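Local coordinates for protein adhesin competence repressor (Streptococcus pyogenes serotype M3, PDB 5JLU) that senses zinc and binds DNA as a MarR-family transcription regulator, at residues L47-N57 / V95-A104. Residues are numbered along the deposited sequence; the frame is centred on the assembly and turned at random.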
loop_
_atom_site.group_PDB
_atom_site.type_symbol
_atom_site.label_atom_id
_atom_site.label_comp_id
_atom_site.label_asym_id
_atom_site.label_seq_id
_atom_site.Cartn_x
_atom_site.Cartn_y
_atom_site.Cartn_z
ATOM N N LEU A 47 8.631 9.869 -10.812
ATOM C CA LEU A 47 9.031 11.256 -10.753
ATOM C C LEU A 47 10.163 11.353 -9.729
ATOM O O LEU A 47 11.172 11.949 -10.057
ATOM C CB LEU A 47 7.857 12.204 -10.442
ATOM C CG LEU A 47 6.708 12.312 -11.468
ATOM C CD1 LEU A 47 5.607 13.209 -10.941
ATOM C CD2 LEU A 47 7.091 12.826 -12.811
ATOM N N MET A 48 10.056 10.720 -8.538
ATOM C CA MET A 48 11.198 10.764 -7.575
ATOM C C MET A 48 12.549 10.333 -8.225
ATOM O O MET A 48 13.589 10.999 -8.076
ATOM C CB MET A 48 10.894 9.921 -6.332
ATOM C CG MET A 48 12.007 9.801 -5.308
ATOM S SD MET A 48 11.479 8.957 -3.797
ATOM C CE MET A 48 10.682 10.281 -2.987
ATOM N N LEU A 49 12.556 9.208 -8.927
ATOM C CA LEU A 49 13.816 8.698 -9.459
ATOM C C LEU A 49 14.330 9.592 -10.609
ATOM O O LEU A 49 15.571 9.792 -10.788
ATOM C CB LEU A 49 13.667 7.244 -9.926
ATOM C CG LEU A 49 13.463 6.186 -8.841
ATOM C CD1 LEU A 49 13.064 4.887 -9.493
ATOM C CD2 LEU A 49 14.753 5.969 -8.018
ATOM N N LEU A 50 13.400 10.093 -11.426
ATOM C CA LEU A 50 13.775 10.987 -12.540
ATOM C C LEU A 50 14.269 12.351 -12.078
ATOM O O LEU A 50 15.103 12.941 -12.761
ATOM C CB LEU A 50 12.635 11.158 -13.561
ATOM C CG LEU A 50 12.424 9.914 -14.370
ATOM C CD1 LEU A 50 11.139 10.020 -15.196
ATOM C CD2 LEU A 50 13.665 9.551 -15.188
ATOM N N SER A 51 13.816 12.818 -10.908
ATOM C CA SER A 51 14.231 14.103 -10.357
ATOM C C SER A 51 15.729 14.120 -10.000
ATOM O O SER A 51 16.322 15.170 -9.942
ATOM C CB SER A 51 13.439 14.452 -9.078
ATOM O OG SER A 51 13.883 13.590 -8.019
ATOM N N GLN A 52 16.351 12.982 -9.825
ATOM C CA GLN A 52 17.787 12.967 -9.599
ATOM C C GLN A 52 18.697 12.501 -10.743
ATOM O O GLN A 52 19.873 12.807 -10.723
ATOM C CB GLN A 52 18.093 12.205 -8.331
ATOM C CG GLN A 52 17.814 10.724 -8.408
ATOM C CD GLN A 52 17.074 10.183 -7.193
ATOM O OE1 GLN A 52 16.292 10.898 -6.540
ATOM N NE2 GLN A 52 17.307 8.896 -6.889
ATOM N N GLN A 53 18.182 11.799 -11.735
ATOM C CA GLN A 53 18.921 11.563 -13.011
ATOM C C GLN A 53 17.965 11.139 -14.120
ATOM O O GLN A 53 16.888 10.557 -13.854
ATOM C CB GLN A 53 19.989 10.476 -12.839
ATOM C CG GLN A 53 19.419 9.154 -12.378
ATOM C CD GLN A 53 20.457 8.243 -11.751
ATOM O OE1 GLN A 53 21.490 7.955 -12.372
ATOM N NE2 GLN A 53 20.186 7.773 -10.509
ATOM N N ARG A 54 18.335 11.448 -15.359
ATOM C CA ARG A 54 17.635 10.925 -16.514
ATOM C C ARG A 54 17.758 9.381 -16.517
ATOM O O ARG A 54 18.807 8.822 -16.121
ATOM C CB ARG A 54 18.179 11.540 -17.813
ATOM C CG ARG A 54 17.937 13.063 -17.998
ATOM C CD ARG A 54 18.474 13.600 -19.359
ATOM N NE ARG A 54 19.683 12.844 -19.717
ATOM C CZ ARG A 54 20.119 12.535 -20.940
ATOM N NH1 ARG A 54 21.218 11.779 -21.057
ATOM N NH2 ARG A 54 19.494 12.965 -22.037
ATOM N N LEU A 55 16.655 8.691 -16.873
ATOM C CA LEU A 55 16.659 7.220 -16.896
ATOM C C LEU A 55 15.770 6.742 -18.002
ATOM O O LEU A 55 14.893 7.480 -18.486
ATOM C CB LEU A 55 16.183 6.584 -15.544
ATOM C CG LEU A 55 16.878 6.891 -14.208
ATOM C CD1 LEU A 55 15.985 6.584 -12.980
ATOM C CD2 LEU A 55 18.195 6.130 -14.088
ATOM N N THR A 56 15.948 5.479 -18.341
ATOM C CA THR A 56 15.093 4.833 -19.304
ATOM C C THR A 56 13.923 4.131 -18.653
ATOM O O THR A 56 13.902 3.887 -17.444
ATOM C CB THR A 56 15.885 3.756 -20.114
ATOM O OG1 THR A 56 16.519 2.835 -19.216
ATOM C CG2 THR A 56 16.934 4.410 -20.966
ATOM N N ASN A 57 12.991 3.721 -19.494
ATOM C CA ASN A 57 11.922 2.867 -19.083
ATOM C C ASN A 57 12.477 1.643 -18.306
ATOM O O ASN A 57 12.050 1.300 -17.187
ATOM C CB ASN A 57 11.093 2.476 -20.334
ATOM C CG ASN A 57 10.006 1.451 -20.035
ATOM O OD1 ASN A 57 8.810 1.718 -20.180
ATOM N ND2 ASN A 57 10.428 0.264 -19.594
ATOM N N VAL A 95 16.951 4.296 -27.616
ATOM C CA VAL A 95 16.929 4.610 -26.191
ATOM C C VAL A 95 16.231 5.914 -25.986
ATOM O O VAL A 95 16.559 6.906 -26.614
ATOM C CB VAL A 95 18.372 4.639 -25.589
ATOM C CG1 VAL A 95 18.374 5.019 -24.130
ATOM C CG2 VAL A 95 19.041 3.268 -25.727
ATOM N N THR A 96 15.231 5.908 -25.119
ATOM C CA THR A 96 14.584 7.148 -24.719
ATOM C C THR A 96 14.800 7.402 -23.228
ATOM O O THR A 96 14.502 6.513 -22.398
ATOM C CB THR A 96 13.077 7.129 -24.953
ATOM O OG1 THR A 96 12.850 6.811 -26.298
ATOM C CG2 THR A 96 12.465 8.488 -24.672
ATOM N N TYR A 97 15.189 8.633 -22.932
ATOM C CA TYR A 97 15.369 9.165 -21.580
ATOM C C TYR A 97 14.225 10.117 -21.259
ATOM O O TYR A 97 13.817 10.960 -22.086
ATOM C CB TYR A 97 16.641 9.965 -21.518
ATOM C CG TYR A 97 17.857 9.096 -21.592
ATOM C CD1 TYR A 97 18.145 8.155 -20.591
ATOM C CD2 TYR A 97 18.702 9.160 -22.691
ATOM C CE1 TYR A 97 19.265 7.313 -20.684
ATOM C CE2 TYR A 97 19.828 8.328 -22.785
ATOM C CZ TYR A 97 20.103 7.419 -21.803
ATOM O OH TYR A 97 21.203 6.619 -21.970
ATOM N N PHE A 98 13.748 10.008 -20.029
ATOM C CA PHE A 98 12.711 10.848 -19.534
ATOM C C PHE A 98 13.238 11.829 -18.534
ATOM O O PHE A 98 14.217 11.589 -17.805
ATOM C CB PHE A 98 11.575 9.991 -19.004
ATOM C CG PHE A 98 10.836 9.277 -20.107
ATOM C CD1 PHE A 98 9.960 9.965 -20.915
ATOM C CD2 PHE A 98 11.082 7.971 -20.373
ATOM C CE1 PHE A 98 9.296 9.349 -21.966
ATOM C CE2 PHE A 98 10.441 7.346 -21.434
ATOM C CZ PHE A 98 9.545 8.013 -22.201
ATOM N N GLU A 99 12.642 12.990 -18.582
ATOM C CA GLU A 99 12.885 13.969 -17.551
ATOM C C GLU A 99 11.676 14.825 -17.262
ATOM O O GLU A 99 10.724 14.913 -18.043
ATOM C CB GLU A 99 14.075 14.829 -17.931
ATOM C CG GLU A 99 13.809 15.824 -19.018
ATOM C CD GLU A 99 15.108 16.392 -19.621
ATOM O OE1 GLU A 99 14.934 17.251 -20.499
ATOM O OE2 GLU A 99 16.257 15.999 -19.226
ATOM N N LEU A 100 11.754 15.439 -16.108
ATOM C CA LEU A 100 10.650 16.177 -15.553
ATOM C C LEU A 100 10.451 17.496 -16.336
ATOM O O LEU A 100 11.430 18.145 -16.704
ATOM C CB LEU A 100 10.992 16.493 -14.077
ATOM C CG LEU A 100 10.484 15.535 -12.975
ATOM C CD1 LEU A 100 11.021 14.138 -13.145
ATOM C CD2 LEU A 100 10.864 16.111 -11.625
ATOM N N THR A 101 9.210 17.889 -16.534
ATOM C CA THR A 101 8.926 19.204 -17.032
ATOM C C THR A 101 8.877 20.113 -15.806
ATOM O O THR A 101 8.782 19.633 -14.681
ATOM C CB THR A 101 7.582 19.259 -17.677
ATOM O OG1 THR A 101 6.571 18.961 -16.684
ATOM C CG2 THR A 101 7.520 18.277 -18.894
ATOM N N GLU A 102 8.915 21.418 -16.042
ATOM C CA GLU A 102 8.881 22.432 -14.979
ATOM C C GLU A 102 7.737 22.254 -14.045
ATOM O O GLU A 102 7.891 22.388 -12.831
ATOM C CB GLU A 102 8.799 23.881 -15.553
ATOM C CG GLU A 102 9.674 24.851 -14.762
ATOM C CD GLU A 102 11.110 24.346 -14.597
ATOM O OE1 GLU A 102 11.683 23.782 -15.575
ATOM O OE2 GLU A 102 11.659 24.488 -13.476
ATOM N N LEU A 103 6.572 22.004 -14.633
ATOM C CA LEU A 103 5.342 21.743 -13.876
ATOM C C LEU A 103 5.415 20.538 -12.868
ATOM O O LEU A 103 4.646 20.475 -11.875
ATOM C CB LEU A 103 4.226 21.482 -14.893
ATOM C CG LEU A 103 2.831 21.117 -14.413
ATOM C CD1 LEU A 103 2.193 22.363 -13.825
ATOM C CD2 LEU A 103 1.977 20.543 -15.544
ATOM N N ALA A 104 6.279 19.562 -13.153
ATOM C CA ALA A 104 6.384 18.329 -12.293
ATOM C C ALA A 104 7.240 18.567 -11.073
ATOM O O ALA A 104 7.076 17.901 -10.071
ATOM C CB ALA A 104 6.985 17.212 -13.086
HETATM O O HOH W 1 14.241 15.382 -14.550
HETATM O O HOH W 2 12.803 4.466 -22.163
#
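Leu100 pushes its CD1 methyl against Leu50 at the tight end of this contact, where helical residues 47-52 cross strand 96-100 at 95°. Leu100 CD1 sits 3.4 Å from Leu50 CB, closer than usual for two carbons, and also faces Leu47 CD2, while the other methyl, CD2, rests against Ser51 CB. Leu50 lies alongside Phe98, two residues earlier in the strand: Leu50 CD1 is 3.8 Å from Phe98 CB, and Leu50 CD2 meets the Phe98 carbonyl oxygen. Leu84, on the neighbouring strand 84-88, touches Leu47, Leu50 and Leu100, so this end continues into the apolar interior.

Beyond the helix the chain runs antiparallel to 96-100 as the short, loosely paired outer strand of the winged helix-turn-helix sheet. One direct bond joins the backbones, Phe98 N to Leu55 O at 3.2 Å and nearly straight. On either side of it water does the bridging: one joins Leu50 O to Leu100 N, the other Asn57 N to Thr96 O.

The outer side is polar. The Arg54 guanidinium lies over one face of the Tyr97 ring, planes 29° apart, with Arg54 CZ off-centre and 4.5 Å from the ring centroid. A bend at chi3 (-34°) turns it there. Val95 CG1 covers the opposite ring face and touches Thr56 CG2 at 3.5 Å. Thr56 OG1 turns instead to Asp59 N, capping helix 57-64. Glu99 runs alongside Arg54, but Glu99 OE2 meets the aliphatic Arg54 CD at 3.3 Å and stays 4.7 Å from Arg54 NE, too far for a salt bridge.

The chemistry thus implies a joint packed closely by leucines at the helix, with one water beside them, whereas the wing's edge relies on cation-pi stacking, the Thr56-Val95 methyl contact, one direct backbone bond and the second water, with Glu99 probably adding general electrostatic attraction for Arg54.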